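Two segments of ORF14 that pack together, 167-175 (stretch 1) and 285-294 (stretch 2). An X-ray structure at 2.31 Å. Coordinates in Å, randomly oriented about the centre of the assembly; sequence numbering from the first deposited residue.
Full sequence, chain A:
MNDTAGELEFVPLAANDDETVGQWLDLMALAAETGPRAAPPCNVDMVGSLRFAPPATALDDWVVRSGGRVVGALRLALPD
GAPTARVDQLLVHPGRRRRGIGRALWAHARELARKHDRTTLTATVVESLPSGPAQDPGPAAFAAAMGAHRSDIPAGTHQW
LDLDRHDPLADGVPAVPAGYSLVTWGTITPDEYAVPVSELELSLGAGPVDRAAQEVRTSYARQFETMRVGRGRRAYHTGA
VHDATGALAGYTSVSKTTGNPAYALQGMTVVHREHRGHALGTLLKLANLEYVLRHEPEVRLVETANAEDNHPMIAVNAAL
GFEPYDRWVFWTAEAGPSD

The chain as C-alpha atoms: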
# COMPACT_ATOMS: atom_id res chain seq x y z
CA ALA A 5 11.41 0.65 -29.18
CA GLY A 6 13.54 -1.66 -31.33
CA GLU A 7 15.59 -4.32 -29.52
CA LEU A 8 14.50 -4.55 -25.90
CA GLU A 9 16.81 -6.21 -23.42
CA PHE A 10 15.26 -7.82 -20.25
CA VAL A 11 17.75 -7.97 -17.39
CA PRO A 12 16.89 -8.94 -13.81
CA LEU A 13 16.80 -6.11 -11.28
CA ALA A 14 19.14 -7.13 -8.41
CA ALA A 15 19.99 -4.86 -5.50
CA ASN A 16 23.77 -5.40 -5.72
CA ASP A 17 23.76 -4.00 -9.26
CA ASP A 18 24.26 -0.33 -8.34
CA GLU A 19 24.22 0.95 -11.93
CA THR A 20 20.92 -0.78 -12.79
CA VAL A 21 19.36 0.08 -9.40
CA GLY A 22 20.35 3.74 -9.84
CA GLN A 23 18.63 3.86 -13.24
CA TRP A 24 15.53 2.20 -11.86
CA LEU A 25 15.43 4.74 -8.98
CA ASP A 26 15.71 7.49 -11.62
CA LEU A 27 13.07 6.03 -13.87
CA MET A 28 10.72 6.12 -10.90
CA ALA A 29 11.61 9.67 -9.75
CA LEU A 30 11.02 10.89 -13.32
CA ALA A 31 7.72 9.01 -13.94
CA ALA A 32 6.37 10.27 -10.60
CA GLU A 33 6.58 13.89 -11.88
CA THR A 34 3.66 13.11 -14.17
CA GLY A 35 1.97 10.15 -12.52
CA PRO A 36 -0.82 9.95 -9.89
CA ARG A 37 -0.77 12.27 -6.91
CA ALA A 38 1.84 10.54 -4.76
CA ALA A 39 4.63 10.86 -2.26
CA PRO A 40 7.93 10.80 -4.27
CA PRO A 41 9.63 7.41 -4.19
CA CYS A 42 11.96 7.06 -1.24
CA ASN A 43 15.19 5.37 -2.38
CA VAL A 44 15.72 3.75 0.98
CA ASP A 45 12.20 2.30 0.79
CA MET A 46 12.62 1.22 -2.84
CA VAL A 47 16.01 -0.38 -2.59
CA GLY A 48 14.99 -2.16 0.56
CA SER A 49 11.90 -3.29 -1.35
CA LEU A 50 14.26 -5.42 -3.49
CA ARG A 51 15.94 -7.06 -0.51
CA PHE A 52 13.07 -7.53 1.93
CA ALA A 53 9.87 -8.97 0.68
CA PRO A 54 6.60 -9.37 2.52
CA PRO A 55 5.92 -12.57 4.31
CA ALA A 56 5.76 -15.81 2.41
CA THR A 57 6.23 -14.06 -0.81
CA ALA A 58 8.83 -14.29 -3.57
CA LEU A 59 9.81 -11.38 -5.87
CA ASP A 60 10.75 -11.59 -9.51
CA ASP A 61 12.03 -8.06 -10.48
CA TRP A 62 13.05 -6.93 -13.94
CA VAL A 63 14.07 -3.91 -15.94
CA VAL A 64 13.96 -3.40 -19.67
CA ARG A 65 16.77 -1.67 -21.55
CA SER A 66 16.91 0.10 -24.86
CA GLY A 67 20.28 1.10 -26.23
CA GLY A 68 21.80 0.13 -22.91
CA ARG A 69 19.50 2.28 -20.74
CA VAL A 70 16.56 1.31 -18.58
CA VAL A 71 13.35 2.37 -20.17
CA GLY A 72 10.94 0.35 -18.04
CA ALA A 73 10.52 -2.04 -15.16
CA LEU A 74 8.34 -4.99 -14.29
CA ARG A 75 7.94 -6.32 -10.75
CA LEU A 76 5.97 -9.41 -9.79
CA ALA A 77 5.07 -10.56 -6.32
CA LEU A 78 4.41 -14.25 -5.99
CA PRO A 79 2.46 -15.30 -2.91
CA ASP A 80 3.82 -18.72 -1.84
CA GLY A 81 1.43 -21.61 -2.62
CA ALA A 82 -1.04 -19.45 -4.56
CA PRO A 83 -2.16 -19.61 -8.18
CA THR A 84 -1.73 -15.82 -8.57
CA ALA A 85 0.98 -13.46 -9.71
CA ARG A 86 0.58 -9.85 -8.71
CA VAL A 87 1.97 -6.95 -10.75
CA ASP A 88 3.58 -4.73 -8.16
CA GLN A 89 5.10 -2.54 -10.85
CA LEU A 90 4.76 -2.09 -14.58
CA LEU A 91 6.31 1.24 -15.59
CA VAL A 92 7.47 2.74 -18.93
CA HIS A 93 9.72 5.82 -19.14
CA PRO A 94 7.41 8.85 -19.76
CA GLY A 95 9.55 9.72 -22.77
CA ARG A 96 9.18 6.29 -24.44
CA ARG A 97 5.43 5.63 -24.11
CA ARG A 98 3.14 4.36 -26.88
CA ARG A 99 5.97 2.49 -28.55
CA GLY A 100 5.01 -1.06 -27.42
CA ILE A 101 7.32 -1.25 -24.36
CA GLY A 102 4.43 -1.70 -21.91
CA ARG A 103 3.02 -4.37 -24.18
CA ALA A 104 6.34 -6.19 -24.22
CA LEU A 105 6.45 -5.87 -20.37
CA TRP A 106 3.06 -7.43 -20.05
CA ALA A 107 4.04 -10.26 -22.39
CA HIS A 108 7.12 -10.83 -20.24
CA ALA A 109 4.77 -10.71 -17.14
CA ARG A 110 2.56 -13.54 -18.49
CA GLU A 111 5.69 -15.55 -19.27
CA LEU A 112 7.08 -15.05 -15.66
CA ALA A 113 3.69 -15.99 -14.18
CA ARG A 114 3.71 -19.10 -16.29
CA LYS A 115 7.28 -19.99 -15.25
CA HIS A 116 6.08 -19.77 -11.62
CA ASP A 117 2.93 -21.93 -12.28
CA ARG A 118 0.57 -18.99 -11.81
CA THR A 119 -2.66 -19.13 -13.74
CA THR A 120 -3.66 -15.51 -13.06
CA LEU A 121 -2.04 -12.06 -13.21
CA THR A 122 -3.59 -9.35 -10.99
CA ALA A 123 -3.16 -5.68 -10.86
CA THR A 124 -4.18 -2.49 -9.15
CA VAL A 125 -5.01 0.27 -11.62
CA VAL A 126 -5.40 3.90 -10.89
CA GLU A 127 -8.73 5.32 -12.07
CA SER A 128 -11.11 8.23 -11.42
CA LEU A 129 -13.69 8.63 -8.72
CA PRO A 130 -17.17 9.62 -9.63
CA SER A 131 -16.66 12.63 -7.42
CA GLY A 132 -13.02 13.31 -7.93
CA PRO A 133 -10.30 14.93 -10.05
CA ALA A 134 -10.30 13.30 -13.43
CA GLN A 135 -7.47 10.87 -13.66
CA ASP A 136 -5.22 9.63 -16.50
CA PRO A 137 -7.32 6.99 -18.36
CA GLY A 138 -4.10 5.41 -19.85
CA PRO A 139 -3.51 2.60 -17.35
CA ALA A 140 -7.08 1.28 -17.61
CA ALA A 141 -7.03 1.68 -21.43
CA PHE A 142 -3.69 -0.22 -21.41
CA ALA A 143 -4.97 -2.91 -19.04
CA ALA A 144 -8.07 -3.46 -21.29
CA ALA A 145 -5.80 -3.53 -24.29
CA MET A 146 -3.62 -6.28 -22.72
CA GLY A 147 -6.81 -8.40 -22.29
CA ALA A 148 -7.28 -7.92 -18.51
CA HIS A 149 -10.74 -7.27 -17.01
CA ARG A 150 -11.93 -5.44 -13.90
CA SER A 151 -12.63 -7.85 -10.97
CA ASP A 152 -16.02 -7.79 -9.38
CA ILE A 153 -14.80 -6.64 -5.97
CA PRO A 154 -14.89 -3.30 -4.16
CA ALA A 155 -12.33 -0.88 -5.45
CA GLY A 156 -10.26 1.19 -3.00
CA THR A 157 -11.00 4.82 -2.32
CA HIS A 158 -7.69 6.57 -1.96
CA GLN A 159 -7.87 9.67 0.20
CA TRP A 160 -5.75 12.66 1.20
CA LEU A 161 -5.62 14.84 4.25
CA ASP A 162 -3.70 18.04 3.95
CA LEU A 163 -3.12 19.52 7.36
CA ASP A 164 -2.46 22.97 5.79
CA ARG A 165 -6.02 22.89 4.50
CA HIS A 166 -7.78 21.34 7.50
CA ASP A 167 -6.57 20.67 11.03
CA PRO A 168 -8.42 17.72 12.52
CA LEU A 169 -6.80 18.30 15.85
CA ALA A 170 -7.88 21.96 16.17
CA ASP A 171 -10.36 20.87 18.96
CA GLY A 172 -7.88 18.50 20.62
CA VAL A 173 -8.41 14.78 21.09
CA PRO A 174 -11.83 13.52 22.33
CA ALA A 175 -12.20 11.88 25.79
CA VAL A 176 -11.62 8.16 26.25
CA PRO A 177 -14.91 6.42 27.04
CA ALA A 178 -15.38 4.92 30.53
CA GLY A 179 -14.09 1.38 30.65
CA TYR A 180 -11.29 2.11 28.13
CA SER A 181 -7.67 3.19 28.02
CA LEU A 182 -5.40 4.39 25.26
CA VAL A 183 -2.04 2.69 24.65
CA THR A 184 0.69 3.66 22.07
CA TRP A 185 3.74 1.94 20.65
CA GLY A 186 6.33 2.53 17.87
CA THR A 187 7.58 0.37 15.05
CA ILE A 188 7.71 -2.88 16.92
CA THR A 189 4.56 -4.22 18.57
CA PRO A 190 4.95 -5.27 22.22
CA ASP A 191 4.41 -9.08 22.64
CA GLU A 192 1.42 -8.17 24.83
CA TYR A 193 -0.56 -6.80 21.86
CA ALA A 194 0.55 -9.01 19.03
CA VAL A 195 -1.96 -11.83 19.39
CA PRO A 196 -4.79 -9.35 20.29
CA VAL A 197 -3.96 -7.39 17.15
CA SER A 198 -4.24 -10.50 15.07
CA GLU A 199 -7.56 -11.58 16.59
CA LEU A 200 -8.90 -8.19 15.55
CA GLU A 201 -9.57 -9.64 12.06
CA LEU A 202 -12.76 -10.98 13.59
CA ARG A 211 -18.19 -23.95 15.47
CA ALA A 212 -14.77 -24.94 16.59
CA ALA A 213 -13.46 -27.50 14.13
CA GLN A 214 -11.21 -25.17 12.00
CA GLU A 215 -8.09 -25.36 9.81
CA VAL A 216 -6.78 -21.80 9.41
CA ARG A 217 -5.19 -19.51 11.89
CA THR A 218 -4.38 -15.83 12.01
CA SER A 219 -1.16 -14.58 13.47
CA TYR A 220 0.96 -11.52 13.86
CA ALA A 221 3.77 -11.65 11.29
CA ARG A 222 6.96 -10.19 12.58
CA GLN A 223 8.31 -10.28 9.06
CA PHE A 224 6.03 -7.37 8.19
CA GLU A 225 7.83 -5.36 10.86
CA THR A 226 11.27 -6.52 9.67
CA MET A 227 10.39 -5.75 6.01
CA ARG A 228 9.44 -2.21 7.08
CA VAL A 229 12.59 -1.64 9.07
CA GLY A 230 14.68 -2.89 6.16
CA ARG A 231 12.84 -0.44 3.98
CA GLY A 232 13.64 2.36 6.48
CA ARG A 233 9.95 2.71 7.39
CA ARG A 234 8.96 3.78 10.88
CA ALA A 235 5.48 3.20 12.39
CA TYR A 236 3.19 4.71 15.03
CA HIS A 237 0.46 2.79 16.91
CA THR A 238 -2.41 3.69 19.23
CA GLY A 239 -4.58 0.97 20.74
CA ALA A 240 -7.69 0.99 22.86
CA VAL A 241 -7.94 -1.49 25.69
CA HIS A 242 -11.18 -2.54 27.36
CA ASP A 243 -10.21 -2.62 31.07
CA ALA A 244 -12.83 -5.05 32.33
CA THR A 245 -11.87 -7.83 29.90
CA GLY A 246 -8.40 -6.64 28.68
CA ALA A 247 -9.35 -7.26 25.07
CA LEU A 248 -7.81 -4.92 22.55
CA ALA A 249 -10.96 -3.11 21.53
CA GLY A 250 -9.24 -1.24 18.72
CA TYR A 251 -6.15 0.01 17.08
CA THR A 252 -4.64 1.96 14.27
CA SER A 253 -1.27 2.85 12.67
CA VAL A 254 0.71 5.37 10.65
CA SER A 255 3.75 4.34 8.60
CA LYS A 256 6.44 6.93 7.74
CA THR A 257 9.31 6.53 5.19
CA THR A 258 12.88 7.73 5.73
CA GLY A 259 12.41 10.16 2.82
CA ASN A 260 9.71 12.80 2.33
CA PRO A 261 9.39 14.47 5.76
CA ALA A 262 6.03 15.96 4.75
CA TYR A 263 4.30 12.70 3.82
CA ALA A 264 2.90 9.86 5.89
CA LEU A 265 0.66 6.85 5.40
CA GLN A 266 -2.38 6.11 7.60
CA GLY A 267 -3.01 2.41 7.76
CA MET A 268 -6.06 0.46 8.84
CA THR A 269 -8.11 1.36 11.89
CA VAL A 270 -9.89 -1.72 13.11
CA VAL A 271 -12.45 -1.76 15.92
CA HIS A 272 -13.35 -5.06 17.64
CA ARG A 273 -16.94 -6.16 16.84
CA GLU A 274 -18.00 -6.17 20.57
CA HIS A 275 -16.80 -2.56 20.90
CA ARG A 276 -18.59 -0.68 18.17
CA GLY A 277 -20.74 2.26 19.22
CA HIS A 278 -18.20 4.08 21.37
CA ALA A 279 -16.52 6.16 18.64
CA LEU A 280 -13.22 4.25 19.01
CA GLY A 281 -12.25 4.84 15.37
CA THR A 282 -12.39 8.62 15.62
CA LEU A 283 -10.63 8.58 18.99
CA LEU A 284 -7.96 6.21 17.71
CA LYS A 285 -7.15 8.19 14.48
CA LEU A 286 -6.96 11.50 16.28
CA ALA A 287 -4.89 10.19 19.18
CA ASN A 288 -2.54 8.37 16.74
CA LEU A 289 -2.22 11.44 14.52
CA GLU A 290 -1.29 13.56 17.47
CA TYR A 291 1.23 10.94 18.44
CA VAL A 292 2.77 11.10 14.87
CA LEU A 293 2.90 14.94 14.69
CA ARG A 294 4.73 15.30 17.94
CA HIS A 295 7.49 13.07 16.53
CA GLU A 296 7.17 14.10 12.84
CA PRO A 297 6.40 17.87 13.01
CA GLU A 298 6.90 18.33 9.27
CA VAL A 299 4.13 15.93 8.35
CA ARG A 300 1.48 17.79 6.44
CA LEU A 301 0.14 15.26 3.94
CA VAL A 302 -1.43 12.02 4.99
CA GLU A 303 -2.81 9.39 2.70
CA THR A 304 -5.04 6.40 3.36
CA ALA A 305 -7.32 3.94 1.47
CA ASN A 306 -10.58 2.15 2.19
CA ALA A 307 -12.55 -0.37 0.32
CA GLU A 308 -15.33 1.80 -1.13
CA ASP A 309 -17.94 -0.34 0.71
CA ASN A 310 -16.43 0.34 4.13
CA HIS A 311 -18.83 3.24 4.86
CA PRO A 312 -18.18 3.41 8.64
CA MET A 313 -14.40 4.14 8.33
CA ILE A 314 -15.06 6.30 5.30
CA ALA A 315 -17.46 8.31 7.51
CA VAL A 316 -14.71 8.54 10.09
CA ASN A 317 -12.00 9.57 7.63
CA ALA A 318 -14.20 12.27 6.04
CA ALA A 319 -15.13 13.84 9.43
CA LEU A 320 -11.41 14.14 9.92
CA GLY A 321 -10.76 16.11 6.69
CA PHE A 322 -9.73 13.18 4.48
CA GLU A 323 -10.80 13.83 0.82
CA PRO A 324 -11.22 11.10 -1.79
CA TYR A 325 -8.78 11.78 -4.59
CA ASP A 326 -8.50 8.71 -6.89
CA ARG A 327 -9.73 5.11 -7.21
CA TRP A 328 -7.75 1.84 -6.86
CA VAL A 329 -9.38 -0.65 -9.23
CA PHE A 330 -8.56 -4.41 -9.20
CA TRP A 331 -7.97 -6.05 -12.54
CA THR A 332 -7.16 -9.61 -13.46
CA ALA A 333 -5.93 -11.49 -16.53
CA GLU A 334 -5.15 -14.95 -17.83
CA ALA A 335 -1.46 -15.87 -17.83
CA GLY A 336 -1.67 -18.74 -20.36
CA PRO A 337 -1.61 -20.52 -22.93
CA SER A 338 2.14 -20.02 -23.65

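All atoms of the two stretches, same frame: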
# COMPACT_ATOMS: atom_id res chain seq x y z
N ASP A 167 -7.24 21.27 9.87
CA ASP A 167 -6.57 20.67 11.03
C ASP A 167 -7.49 19.79 11.88
O ASP A 167 -8.27 20.30 12.65
CB ASP A 167 -5.94 21.78 11.88
CG ASP A 167 -5.33 21.25 13.17
OD1 ASP A 167 -5.08 22.12 14.02
OD2 ASP A 167 -5.16 20.00 13.35
N PRO A 168 -7.43 18.46 11.74
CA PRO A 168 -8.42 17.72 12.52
C PRO A 168 -8.19 17.81 14.02
O PRO A 168 -9.02 17.37 14.83
CB PRO A 168 -8.24 16.28 12.05
CG PRO A 168 -6.87 16.21 11.54
CD PRO A 168 -6.48 17.58 11.05
N LEU A 169 -7.05 18.34 14.43
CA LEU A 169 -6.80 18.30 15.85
C LEU A 169 -7.02 19.71 16.43
O LEU A 169 -6.65 20.00 17.54
CB LEU A 169 -5.40 17.73 16.12
CG LEU A 169 -5.18 16.20 16.04
CD1 LEU A 169 -3.70 15.88 15.74
CD2 LEU A 169 -5.53 15.61 17.39
N ALA A 170 -7.66 20.59 15.65
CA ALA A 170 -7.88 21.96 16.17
C ALA A 170 -8.71 21.96 17.47
O ALA A 170 -8.52 22.84 18.27
CB ALA A 170 -8.52 22.91 15.12
N ASP A 171 -9.63 21.00 17.67
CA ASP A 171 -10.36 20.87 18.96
C ASP A 171 -9.83 19.72 19.80
O ASP A 171 -10.61 19.01 20.41
CB ASP A 171 -11.88 20.66 18.74
CG ASP A 171 -12.53 21.84 18.04
OD1 ASP A 171 -12.23 22.99 18.47
OD2 ASP A 171 -13.30 21.63 17.06
N GLY A 172 -8.52 19.52 19.78
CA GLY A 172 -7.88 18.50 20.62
C GLY A 172 -8.33 17.08 20.32
O GLY A 172 -8.96 16.82 19.32
N VAL A 173 -8.02 16.18 21.22
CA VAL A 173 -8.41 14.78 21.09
C VAL A 173 -9.62 14.56 22.02
O VAL A 173 -9.66 15.05 23.15
CB VAL A 173 -7.22 13.88 21.54
CG1 VAL A 173 -7.50 12.35 21.38
CG2 VAL A 173 -5.91 14.26 20.81
N PRO A 174 -10.61 13.80 21.57
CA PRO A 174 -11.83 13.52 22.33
C PRO A 174 -11.45 12.65 23.56
O PRO A 174 -10.37 11.99 23.57
CB PRO A 174 -12.65 12.65 21.37
CG PRO A 174 -11.95 12.81 20.02
CD PRO A 174 -10.54 13.00 20.33
N ALA A 175 -12.35 12.65 24.56
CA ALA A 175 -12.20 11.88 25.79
C ALA A 175 -12.29 10.38 25.49
O ALA A 175 -13.02 9.95 24.60
CB ALA A 175 -13.29 12.27 26.78
N LYS A 285 -7.87 7.44 15.53
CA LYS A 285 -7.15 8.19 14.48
C LYS A 285 -6.60 9.50 14.96
O LYS A 285 -5.47 9.87 14.60
CB LYS A 285 -8.00 8.42 13.23
CG LYS A 285 -8.32 7.18 12.50
CD LYS A 285 -9.34 7.54 11.46
CE LYS A 285 -9.12 6.75 10.18
NZ LYS A 285 -9.80 5.49 10.42
N LEU A 286 -7.38 10.20 15.80
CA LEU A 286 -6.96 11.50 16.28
C LEU A 286 -5.87 11.36 17.30
O LEU A 286 -4.90 12.12 17.25
CB LEU A 286 -8.12 12.28 16.86
CG LEU A 286 -8.99 12.89 15.77
CD1 LEU A 286 -10.23 13.35 16.48
CD2 LEU A 286 -8.29 14.08 15.11
N ALA A 287 -5.98 10.39 18.21
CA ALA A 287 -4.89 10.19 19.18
C ALA A 287 -3.62 9.74 18.45
O ALA A 287 -2.55 10.22 18.76
CB ALA A 287 -5.29 9.13 20.30
N ASN A 288 -3.74 8.81 17.50
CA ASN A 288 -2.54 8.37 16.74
C ASN A 288 -1.93 9.49 15.88
O ASN A 288 -0.72 9.55 15.74
CB ASN A 288 -2.83 7.17 15.85
CG ASN A 288 -1.60 6.25 15.69
OD1 ASN A 288 -1.35 5.71 14.60
ND2 ASN A 288 -0.83 6.06 16.78
N LEU A 289 -2.76 10.34 15.30
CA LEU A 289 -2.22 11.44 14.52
C LEU A 289 -1.44 12.38 15.45
O LEU A 289 -0.35 12.83 15.15
CB LEU A 289 -3.30 12.19 13.76
CG LEU A 289 -2.82 13.34 12.84
CD1 LEU A 289 -2.01 12.79 11.72
CD2 LEU A 289 -3.96 14.22 12.27
N GLU A 290 -1.97 12.65 16.62
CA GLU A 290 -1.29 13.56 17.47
C GLU A 290 0.06 12.98 17.85
O GLU A 290 1.05 13.72 18.03
CB GLU A 290 -2.12 13.80 18.71
CG GLU A 290 -1.54 14.83 19.64
CD GLU A 290 -2.30 14.84 20.97
OE1 GLU A 290 -2.50 13.79 21.59
OE2 GLU A 290 -2.73 15.91 21.38
N TYR A 291 0.08 11.66 18.03
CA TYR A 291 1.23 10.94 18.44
C TYR A 291 2.29 11.00 17.29
O TYR A 291 3.45 11.33 17.53
CB TYR A 291 0.81 9.53 18.84
CG TYR A 291 1.95 8.58 19.09
CD1 TYR A 291 3.11 9.00 19.72
CD2 TYR A 291 1.88 7.27 18.67
CE1 TYR A 291 4.16 8.09 19.96
CE2 TYR A 291 2.89 6.40 18.90
CZ TYR A 291 4.02 6.79 19.54
OH TYR A 291 5.01 5.88 19.74
N VAL A 292 1.90 10.81 16.05
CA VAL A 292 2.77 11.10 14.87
C VAL A 292 3.36 12.53 14.82
O VAL A 292 4.59 12.71 14.75
CB VAL A 292 2.03 10.80 13.56
CG1 VAL A 292 2.82 11.21 12.31
CG2 VAL A 292 1.70 9.35 13.54
N LEU A 293 2.50 13.53 14.88
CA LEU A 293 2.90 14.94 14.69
C LEU A 293 3.86 15.41 15.77
O LEU A 293 4.64 16.33 15.55
CB LEU A 293 1.67 15.85 14.69
CG LEU A 293 1.05 16.16 13.34
CD1 LEU A 293 1.31 15.05 12.41
CD2 LEU A 293 -0.44 16.56 13.35
N ARG A 294 3.82 14.81 16.95
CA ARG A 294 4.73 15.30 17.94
C ARG A 294 6.11 14.67 17.76
O ARG A 294 7.08 15.14 18.32
CB ARG A 294 4.16 15.19 19.37
CG ARG A 294 4.20 13.82 20.00
CD ARG A 294 4.37 13.89 21.55
NE ARG A 294 3.24 14.57 22.19
CZ ARG A 294 1.98 14.17 22.07
NH1 ARG A 294 1.67 13.10 21.33
NH2 ARG A 294 1.02 14.86 22.68

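Stretch 2 is one run of helix, and stretch 1 is an irregular segment that lies across it. Two type I turns, D167 to A170 and L169 to G172, fold the first part of stretch 1. Backbone bonds close them: A170 N to D167 O (3.1 Å) and G172 N to L169 O (3.0 Å). D167 OD2 also accepts a hydrogen bond from L169 N (2.7 Å), which ties the side chain to the first turn.

No hydrogen bond crosses the contact. It is held by apolar packing. L169 is the main bump. Its CD1 reaches into a hollow on the helix surface, 3.9 Å from L289 CD2, 3.8 Å from E290 CA and 4.1 Å from L293 CD2.

L286 is the bump from the helix side. It enters a pocket formed by P168, L169 and P174. L286 CD2 lies 3.8 Å from P168 CB and 3.9 Å from L169 CG, while L286 CD1 lies 3.9 Å from P174 CD. The P168 ring also meets L289, with CG 3.6 Å from L289 CD2.

V173 sits where the backbones come nearest, its CA 6.0 Å from L286 CA. V173 CG1 packs 4.1 Å from A287 CB and lies 4.0 Å from A287 N. V173 CG2 touches E290 OE1 at 3.5 Å.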